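Local coordinates for protein 3',5'-cyclic-nucleotide phosphodiesterase 1 (Saccharomyces cerevisiae, PDB 4OJV) that belongs to the class II cyclic-nucleotide phosphodiesterases, metallo-hydrolase-like proteins, and holds two zinc ions, at residues A[24-36]-A[196-208]. Numbering follows the deposited sequence.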
ATOM      1  N   ILE A  24     -13.741  -8.495  -2.157  1.00  9.69           N
ATOM      2  CA  ILE A  24     -14.358  -8.690  -3.466  1.00 10.17           C
ATOM      3  C   ILE A  24     -15.631  -9.515  -3.292  1.00  9.33           C
ATOM      4  O   ILE A  24     -15.637 -10.502  -2.553  1.00 10.04           O
ATOM      5  CB  ILE A  24     -13.385  -9.406  -4.432  1.00 12.49           C
ATOM      6  CG1 ILE A  24     -12.095  -8.604  -4.621  1.00 13.74           C
ATOM      7  CG2 ILE A  24     -14.062  -9.739  -5.760  1.00 13.57           C
ATOM      8  CD1 ILE A  24     -12.294  -7.217  -5.172  1.00 15.90           C
ATOM      9  N   LEU A  25     -16.693  -9.119  -3.987  1.00  9.38           N
ATOM     10  CA  LEU A  25     -17.972  -9.826  -3.931  1.00  9.83           C
ATOM     11  C   LEU A  25     -18.401 -10.288  -5.307  1.00  9.94           C
ATOM     12  O   LEU A  25     -18.250  -9.551  -6.292  1.00 10.55           O
ATOM     13  CB  LEU A  25     -19.072  -8.906  -3.408  1.00 10.53           C
ATOM     14  CG  LEU A  25     -18.846  -8.109  -2.128  1.00 11.82           C
ATOM     15  CD1 LEU A  25     -20.057  -7.244  -1.814  1.00 12.95           C
ATOM     16  CD2 LEU A  25     -18.534  -9.030  -0.964  1.00 13.69           C
ATOM     17  N   LYS A  26     -18.988 -11.483  -5.364  1.00  9.89           N
ATOM     18  CA  LYS A  26     -19.686 -11.946  -6.557  1.00 10.47           C
ATOM     19  C   LYS A  26     -20.752 -12.954  -6.138  1.00 11.16           C
ATOM     20  O   LYS A  26     -20.692 -13.512  -5.042  1.00 11.23           O
ATOM     21  CB  LYS A  26     -18.720 -12.566  -7.576  1.00 11.40           C
ATOM     22  CG  LYS A  26     -18.020 -13.832  -7.085  1.00 11.49           C
ATOM     23  CD  LYS A  26     -17.134 -14.470  -8.160  1.00 12.76           C
ATOM     24  CE  LYS A  26     -17.909 -15.254  -9.215  1.00 13.52           C
ATOM     25  NZ  LYS A  26     -18.635 -16.439  -8.670  1.00 13.86           N
ATOM     26  N   PRO A  27     -21.736 -13.209  -7.018  1.00 11.10           N
ATOM     27  CA  PRO A  27     -22.688 -14.274  -6.733  1.00 11.81           C
ATOM     28  C   PRO A  27     -21.975 -15.619  -6.662  1.00 12.14           C
ATOM     29  O   PRO A  27     -20.996 -15.850  -7.377  1.00 12.80           O
ATOM     30  CB  PRO A  27     -23.622 -14.242  -7.949  1.00 12.72           C
ATOM     31  CG  PRO A  27     -23.519 -12.848  -8.471  1.00 12.48           C
ATOM     32  CD  PRO A  27     -22.073 -12.490  -8.261  1.00 11.67           C
ATOM     33  N   ALA A  28     -22.470 -16.505  -5.806  1.00 12.86           N
ATOM     34  CA  ALA A  28     -21.919 -17.850  -5.727  1.00 13.94           C
ATOM     35  C   ALA A  28     -22.075 -18.599  -7.050  1.00 13.86           C
ATOM     36  O   ALA A  28     -23.066 -18.422  -7.771  1.00 15.13           O
ATOM     37  CB  ALA A  28     -22.577 -18.622  -4.603  1.00 16.91           C
ATOM     38  N   ARG A  29     -21.066 -19.407  -7.367  1.00 13.86           N
ATOM     39  CA  ARG A  29     -21.115 -20.426  -8.439  1.00 14.37           C
ATOM     40  C   ARG A  29     -20.975 -19.915  -9.870  1.00 14.32           C
ATOM     41  O   ARG A  29     -20.418 -20.616 -10.712  1.00 16.00           O
ATOM     42  CB  ARG A  29     -22.374 -21.298  -8.323  1.00 17.37           C
ATOM     43  CG  ARG A  29     -22.433 -22.145  -7.062  1.00 20.43           C
ATOM     44  CD  ARG A  29     -23.774 -22.861  -6.895  1.00 23.82           C
ATOM     45  NE  ARG A  29     -24.884 -21.920  -6.716  1.00 26.33           N
ATOM     46  CZ  ARG A  29     -25.267 -21.398  -5.551  1.00 26.22           C
ATOM     47  NH1 ARG A  29     -24.654 -21.729  -4.419  1.00 24.70           N
ATOM     48  NH2 ARG A  29     -26.280 -20.539  -5.519  1.00 29.43           N
ATOM     49  N   THR A  30     -21.482 -18.723 -10.157  1.00 14.21           N
ATOM     50  CA  THR A  30     -21.505 -18.224 -11.539  1.00 14.70           C
ATOM     51  C   THR A  30     -20.115 -17.779 -12.006  1.00 14.44           C
ATOM     52  O   THR A  30     -19.231 -17.492 -11.189  1.00 14.25           O
ATOM     53  CB  THR A  30     -22.567 -17.125 -11.725  1.00 15.83           C
ATOM     54  OG1 THR A  30     -22.458 -16.168 -10.665  1.00 17.19           O
ATOM     55  CG2 THR A  30     -23.961 -17.742 -11.715  1.00 17.26           C
ATOM     56  N   GLU A  31     -19.906 -17.712 -13.318  1.00 15.33           N
ATOM     57  CA  GLU A  31     -18.542 -17.568 -13.844  1.00 15.91           C
ATOM     58  C   GLU A  31     -18.306 -16.310 -14.675  1.00 15.86           C
ATOM     59  O   GLU A  31     -17.364 -16.247 -15.465  1.00 18.56           O
ATOM     60  CB  GLU A  31     -18.096 -18.821 -14.603  1.00 17.52           C
ATOM     61  CG  GLU A  31     -18.884 -19.132 -15.861  1.00 20.19           C
ATOM     62  CD  GLU A  31     -18.541 -20.499 -16.410  1.00 23.06           C
ATOM     63  OE1 GLU A  31     -17.988 -20.569 -17.526  1.00 29.67           O
ATOM     64  OE2 GLU A  31     -18.796 -21.500 -15.712  1.00 22.71           O
ATOM     65  N   ASP A  32     -19.140 -15.300 -14.476  1.00 15.23           N
ATOM     66  CA  ASP A  32     -18.902 -14.005 -15.097  1.00 15.17           C
ATOM     67  C   ASP A  32     -17.583 -13.426 -14.595  1.00 14.79           C
ATOM     68  O   ASP A  32     -17.171 -13.702 -13.460  1.00 15.84           O
ATOM     69  CB  ASP A  32     -20.026 -13.039 -14.767  1.00 15.84           C
ATOM     70  CG  ASP A  32     -21.374 -13.609 -15.082  1.00 17.00           C
ATOM     71  OD1 ASP A  32     -21.795 -13.542 -16.254  1.00 19.26           O
ATOM     72  OD2 ASP A  32     -22.005 -14.145 -14.157  1.00 18.73           O
ATOM     73  N   PRO A  33     -16.912 -12.618 -15.433  1.00 13.80           N
ATOM     74  CA  PRO A  33     -15.681 -11.964 -14.976  1.00 14.37           C
ATOM     75  C   PRO A  33     -15.927 -10.771 -14.048  1.00 13.52           C
ATOM     76  O   PRO A  33     -15.009 -10.333 -13.367  1.00 14.31           O
ATOM     77  CB  PRO A  33     -15.017 -11.519 -16.282  1.00 16.80           C
ATOM     78  CG  PRO A  33     -16.139 -11.369 -17.249  1.00 18.12           C
ATOM     79  CD  PRO A  33     -17.159 -12.406 -16.874  1.00 15.52           C
ATOM     80  N   GLU A  34     -17.149 -10.256 -14.016  1.00 13.69           N
ATOM     81  CA  GLU A  34     -17.438  -9.044 -13.263  1.00 13.51           C
ATOM     82  C   GLU A  34     -17.375  -9.278 -11.764  1.00 13.30           C
ATOM     83  O   GLU A  34     -17.804 -10.311 -11.253  1.00 13.92           O
ATOM     84  CB  GLU A  34     -18.796  -8.464 -13.669  1.00 15.59           C
ATOM     85  CG  GLU A  34     -18.815  -7.846 -15.064  1.00 18.38           C
ATOM     86  CD  GLU A  34     -19.005  -8.855 -16.185  1.00 19.76           C
ATOM     87  OE1 GLU A  34     -19.367 -10.016 -15.911  1.00 19.55           O
ATOM     88  OE2 GLU A  34     -18.802  -8.477 -17.362  1.00 27.41           O
ATOM     89  N   LEU A  35     -16.823  -8.286 -11.069  1.00 12.10           N
ATOM     90  CA  LEU A  35     -16.603  -8.330  -9.633  1.00 11.56           C
ATOM     91  C   LEU A  35     -16.903  -6.964  -9.028  1.00 11.07           C
ATOM     92  O   LEU A  35     -16.674  -5.933  -9.679  1.00 13.46           O
ATOM     93  CB  LEU A  35     -15.140  -8.677  -9.332  1.00 11.82           C
ATOM     94  CG  LEU A  35     -14.637 -10.035  -9.814  1.00 12.63           C
ATOM     95  CD1 LEU A  35     -13.120 -10.134  -9.733  1.00 14.16           C
ATOM     96  CD2 LEU A  35     -15.302 -11.155  -9.024  1.00 14.22           C
ATOM     97  N   ILE A  36     -17.405  -6.959  -7.794  1.00 10.74           N
ATOM     98  CA  ILE A  36     -17.563  -5.747  -6.995  1.00 11.63           C
ATOM     99  C   ILE A  36     -16.462  -5.719  -5.941  1.00 10.04           C
ATOM    100  O   ILE A  36     -16.133  -6.757  -5.371  1.00 10.66           O
ATOM    101  CB  ILE A  36     -18.945  -5.717  -6.275  1.00 14.44           C
ATOM    102  CG1 ILE A  36     -20.068  -5.390  -7.273  1.00 15.88           C
ATOM    103  CG2 ILE A  36     -18.921  -4.771  -5.072  1.00 15.09           C
ATOM    104  CD1 ILE A  36     -21.447  -5.557  -6.679  1.00 18.14           C
ATOM    105  N   VAL A 196     -32.385   2.370  -1.350  1.00 21.92           N
ATOM    106  CA  VAL A 196     -32.140   1.127  -2.060  1.00 21.41           C
ATOM    107  C   VAL A 196     -31.732   1.483  -3.477  1.00 22.15           C
ATOM    108  O   VAL A 196     -32.524   2.031  -4.256  1.00 26.08           O
ATOM    109  CB  VAL A 196     -33.379   0.196  -2.069  1.00 22.85           C
ATOM    110  CG1 VAL A 196     -33.106  -1.064  -2.878  1.00 24.71           C
ATOM    111  CG2 VAL A 196     -33.791  -0.167  -0.651  1.00 24.46           C
ATOM    112  N   GLN A 197     -30.478   1.194  -3.790  1.00 22.00           N
ATOM    113  CA  GLN A 197     -29.926   1.480  -5.093  1.00 22.33           C
ATOM    114  C   GLN A 197     -29.543   0.159  -5.775  1.00 20.67           C
ATOM    115  O   GLN A 197     -29.489  -0.886  -5.122  1.00 22.85           O
ATOM    116  CB  GLN A 197     -28.802   2.522  -4.940  1.00 24.91           C
ATOM    117  CG  GLN A 197     -29.390   3.909  -4.627  1.00 25.82           C
ATOM    118  CD  GLN A 197     -28.564   4.798  -3.692  1.00 23.02           C
ATOM    119  OE1 GLN A 197     -28.296   4.459  -2.523  1.00 22.04           O
ATOM    120  NE2 GLN A 197     -28.197   5.974  -4.193  1.00 19.09           N
ATOM    121  N   LYS A 198     -29.355   0.168  -7.086  1.00 24.00           N
ATOM    122  CA  LYS A 198     -29.121  -1.088  -7.793  1.00 24.49           C
ATOM    123  C   LYS A 198     -27.658  -1.260  -8.153  1.00 24.31           C
ATOM    124  O   LYS A 198     -26.987  -0.300  -8.545  1.00 24.66           O
ATOM    125  CB  LYS A 198     -29.989  -1.184  -9.055  1.00 27.56           C
ATOM    126  CG  LYS A 198     -31.476  -0.918  -8.840  1.00 29.07           C
ATOM    127  CD  LYS A 198     -32.127  -1.976  -7.959  1.00 31.45           C
ATOM    128  CE  LYS A 198     -33.550  -1.593  -7.585  1.00 33.21           C
ATOM    129  NZ  LYS A 198     -34.137  -2.521  -6.578  1.00 28.66           N
ATOM    130  N   CYS A 199     -27.162  -2.484  -7.999  1.00 21.30           N
ATOM    131  CA  CYS A 199     -25.850  -2.835  -8.526  1.00 19.65           C
ATOM    132  C   CYS A 199     -25.940  -2.911 -10.048  1.00 20.68           C
ATOM    133  O   CYS A 199     -27.013  -3.172 -10.604  1.00 21.63           O
ATOM    134  CB  CYS A 199     -25.355  -4.163  -7.958  1.00 19.46           C
ATOM    135  SG  CYS A 199     -24.935  -4.132  -6.197  1.00 19.85           S
ATOM    136  N   THR A 200     -24.813  -2.690 -10.717  1.00 20.45           N
ATOM    137  CA  THR A 200     -24.783  -2.513 -12.170  1.00 21.19           C
ATOM    138  C   THR A 200     -24.876  -3.824 -12.953  1.00 20.83           C
ATOM    139  O   THR A 200     -25.483  -3.868 -14.024  1.00 25.87           O
ATOM    140  CB  THR A 200     -23.522  -1.738 -12.615  1.00 21.85           C
ATOM    141  OG1 THR A 200     -22.359  -2.544 -12.400  1.00 23.64           O
ATOM    142  CG2 THR A 200     -23.383  -0.432 -11.841  1.00 23.39           C
ATOM    143  N   ILE A 201     -24.269  -4.889 -12.441  1.00 19.75           N
ATOM    144  CA  ILE A 201     -24.273  -6.164 -13.173  1.00 21.77           C
ATOM    145  C   ILE A 201     -25.033  -7.245 -12.413  1.00 21.30           C
ATOM    146  O   ILE A 201     -25.895  -7.934 -12.986  1.00 21.98           O
ATOM    147  CB  ILE A 201     -22.842  -6.655 -13.530  1.00 22.56           C
ATOM    148  CG1 ILE A 201     -22.082  -5.600 -14.351  1.00 26.23           C
ATOM    149  CG2 ILE A 201     -22.868  -8.009 -14.244  1.00 23.81           C
ATOM    150  CD1 ILE A 201     -22.584  -5.385 -15.769  1.00 28.68           C
ATOM    151  N   PHE A 202     -24.738  -7.392 -11.123  1.00 16.21           N
ATOM    152  CA  PHE A 202     -25.389  -8.439 -10.352  1.00 15.37           C
ATOM    153  C   PHE A 202     -26.808  -8.009 -10.011  1.00 14.82           C
ATOM    154  O   PHE A 202     -27.061  -6.820  -9.839  1.00 14.91           O
ATOM    155  CB  PHE A 202     -24.628  -8.766  -9.063  1.00 14.39           C
ATOM    156  CG  PHE A 202     -23.157  -9.046  -9.259  1.00 13.54           C
ATOM    157  CD1 PHE A 202     -22.682  -9.736 -10.376  1.00 13.79           C
ATOM    158  CD2 PHE A 202     -22.242  -8.653  -8.284  1.00 13.12           C
ATOM    159  CE1 PHE A 202     -21.326  -9.989 -10.534  1.00 14.47           C
ATOM    160  CE2 PHE A 202     -20.887  -8.907  -8.435  1.00 13.06           C
ATOM    161  CZ  PHE A 202     -20.432  -9.578  -9.557  1.00 13.91           C
ATOM    162  N   PRO A 203     -27.731  -8.981  -9.889  1.00 15.35           N
ATOM    163  CA  PRO A 203     -29.131  -8.673  -9.565  1.00 15.61           C
ATOM    164  C   PRO A 203     -29.291  -8.423  -8.062  1.00 15.24           C
ATOM    165  O   PRO A 203     -30.035  -9.136  -7.364  1.00 15.59           O
ATOM    166  CB  PRO A 203     -29.880  -9.926 -10.030  1.00 17.79           C
ATOM    167  CG  PRO A 203     -28.878 -11.022  -9.897  1.00 18.34           C
ATOM    168  CD  PRO A 203     -27.543 -10.406 -10.217  1.00 17.32           C
ATOM    169  N   TRP A 204     -28.560  -7.414  -7.589  1.00 14.26           N
ATOM    170  CA  TRP A 204     -28.467  -7.080  -6.174  1.00 13.36           C
ATOM    171  C   TRP A 204     -28.857  -5.662  -5.908  1.00 13.06           C
ATOM    172  O   TRP A 204     -28.642  -4.778  -6.740  1.00 16.06           O
ATOM    173  CB  TRP A 204     -27.040  -7.206  -5.682  1.00 13.48           C
ATOM    174  CG  TRP A 204     -26.407  -8.554  -5.719  1.00 12.66           C
ATOM    175  CD1 TRP A 204     -26.946  -9.774  -6.116  1.00 12.73           C
ATOM    176  CD2 TRP A 204     -25.041  -8.846  -5.322  1.00 12.11           C
ATOM    177  NE1 TRP A 204     -26.023 -10.784  -5.990  1.00 12.45           N
ATOM    178  CE2 TRP A 204     -24.844 -10.280  -5.514  1.00 11.56           C
ATOM    179  CE3 TRP A 204     -23.987  -8.076  -4.838  1.00 12.95           C
ATOM    180  CZ2 TRP A 204     -23.633 -10.899  -5.229  1.00 12.02           C
ATOM    181  CZ3 TRP A 204     -22.779  -8.713  -4.549  1.00 12.68           C
ATOM    182  CH2 TRP A 204     -22.607 -10.087  -4.737  1.00 12.00           C
ATOM    183  N   ASP A 205     -29.424  -5.431  -4.732  1.00 13.85           N
ATOM    184  CA  ASP A 205     -29.592  -4.088  -4.198  1.00 14.38           C
ATOM    185  C   ASP A 205     -28.383  -3.736  -3.345  1.00 13.63           C
ATOM    186  O   ASP A 205     -27.803  -4.611  -2.695  1.00 14.37           O
ATOM    187  CB  ASP A 205     -30.839  -3.995  -3.309  1.00 16.48           C
ATOM    188  CG  ASP A 205     -32.129  -4.285  -4.049  1.00 18.22           C
ATOM    189  OD1 ASP A 205     -32.217  -4.032  -5.267  1.00 16.88           O
ATOM    190  OD2 ASP A 205     -33.071  -4.746  -3.376  1.00 20.00           O
ATOM    191  N   VAL A 206     -28.023  -2.457  -3.348  1.00 13.24           N
ATOM    192  CA  VAL A 206     -27.024  -1.908  -2.433  1.00 12.98           C
ATOM    193  C   VAL A 206     -27.669  -0.776  -1.639  1.00 13.05           C
ATOM    194  O   VAL A 206     -28.306   0.113  -2.218  1.00 14.16           O
ATOM    195  CB  VAL A 206     -25.720  -1.469  -3.156  1.00 13.96           C
ATOM    196  CG1 VAL A 206     -25.978  -0.419  -4.230  1.00 16.55           C
ATOM    197  CG2 VAL A 206     -24.672  -0.994  -2.156  1.00 14.98           C
ATOM    198  N   ILE A 207     -27.513  -0.826  -0.316  1.00 13.09           N
ATOM    199  CA  ILE A 207     -28.146   0.145   0.571  1.00 13.48           C
ATOM    200  C   ILE A 207     -27.077   0.682   1.529  1.00 12.09           C
ATOM    201  O   ILE A 207     -26.617  -0.052   2.406  1.00 12.39           O
ATOM    202  CB  ILE A 207     -29.330  -0.459   1.380  1.00 14.07           C
ATOM    203  CG1 ILE A 207     -30.103  -1.514   0.561  1.00 16.63           C
ATOM    204  CG2 ILE A 207     -30.238   0.660   1.870  1.00 15.94           C
ATOM    205  CD1 ILE A 207     -31.110  -2.316   1.367  1.00 17.53           C
ATOM    206  N   PRO A 208     -26.669   1.951   1.351  1.00 12.30           N
ATOM    207  CA  PRO A 208     -25.605   2.522   2.183  1.00 12.29           C
ATOM    208  C   PRO A 208     -26.141   3.336   3.365  1.00 12.87           C
ATOM    209  O   PRO A 208     -27.149   4.041   3.230  1.00 13.90           O
ATOM    210  CB  PRO A 208     -24.882   3.444   1.204  1.00 12.29           C
ATOM    211  CG  PRO A 208     -25.970   3.935   0.302  1.00 13.29           C
ATOM    212  CD  PRO A 208     -26.982   2.819   0.198  1.00 12.65           C
TER
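Phe202 reaches from the hairpin turn of 196-208 onto the paired strands of 24-36 and lays its ring against Pro27. At the root, CB lies 3.6 Å above the indole plane of Trp204, offset toward the rim. With CG anti to the carbonyl carbon (chi1 -51°), one face of the ring comes against Pro27, whose CD sits over its centre, 3.4 Å from the centroid and 9° off the ring normal. Proline suits this CH-pi contact, because its CD carries polarised hydrogens on a rigid ring. CD2 meets Ile36 CD1 at 3.6 Å, while CE2 approaches Leu25 O, which lies at the ring's edge. At the tip, CZ lies 3.2 Å from Glu34 O, which is in the ring plane, where the positive rim of a phenyl group favours a carbonyl oxygen.

Trp204 widens the apolar patch: its CZ3 edge faces Leu25 CB at 3.9 Å, while CZ2 reaches the Lys26-Pro27 peptide. The unbranched CG1-CD1 arm of Ile36 ends in a methyl that touches both rings and Cys199 SG (3.8 Å). Nearer the surface, the side chains of Glu34 and Ile201 cross at about a right angle, Glu34 CG against Ile201 CG1. Phe4 packs edge-to-face with Trp204, and Tyr125 borders Ile36 and Cys199. The turn and adjoining strand of hairpin 197-208 thus pack on the hairpin of strands 22-27 and 35-38, joining the two mixed sheets of the metallo-beta-lactamase-like alpha-beta/beta-alpha sandwich.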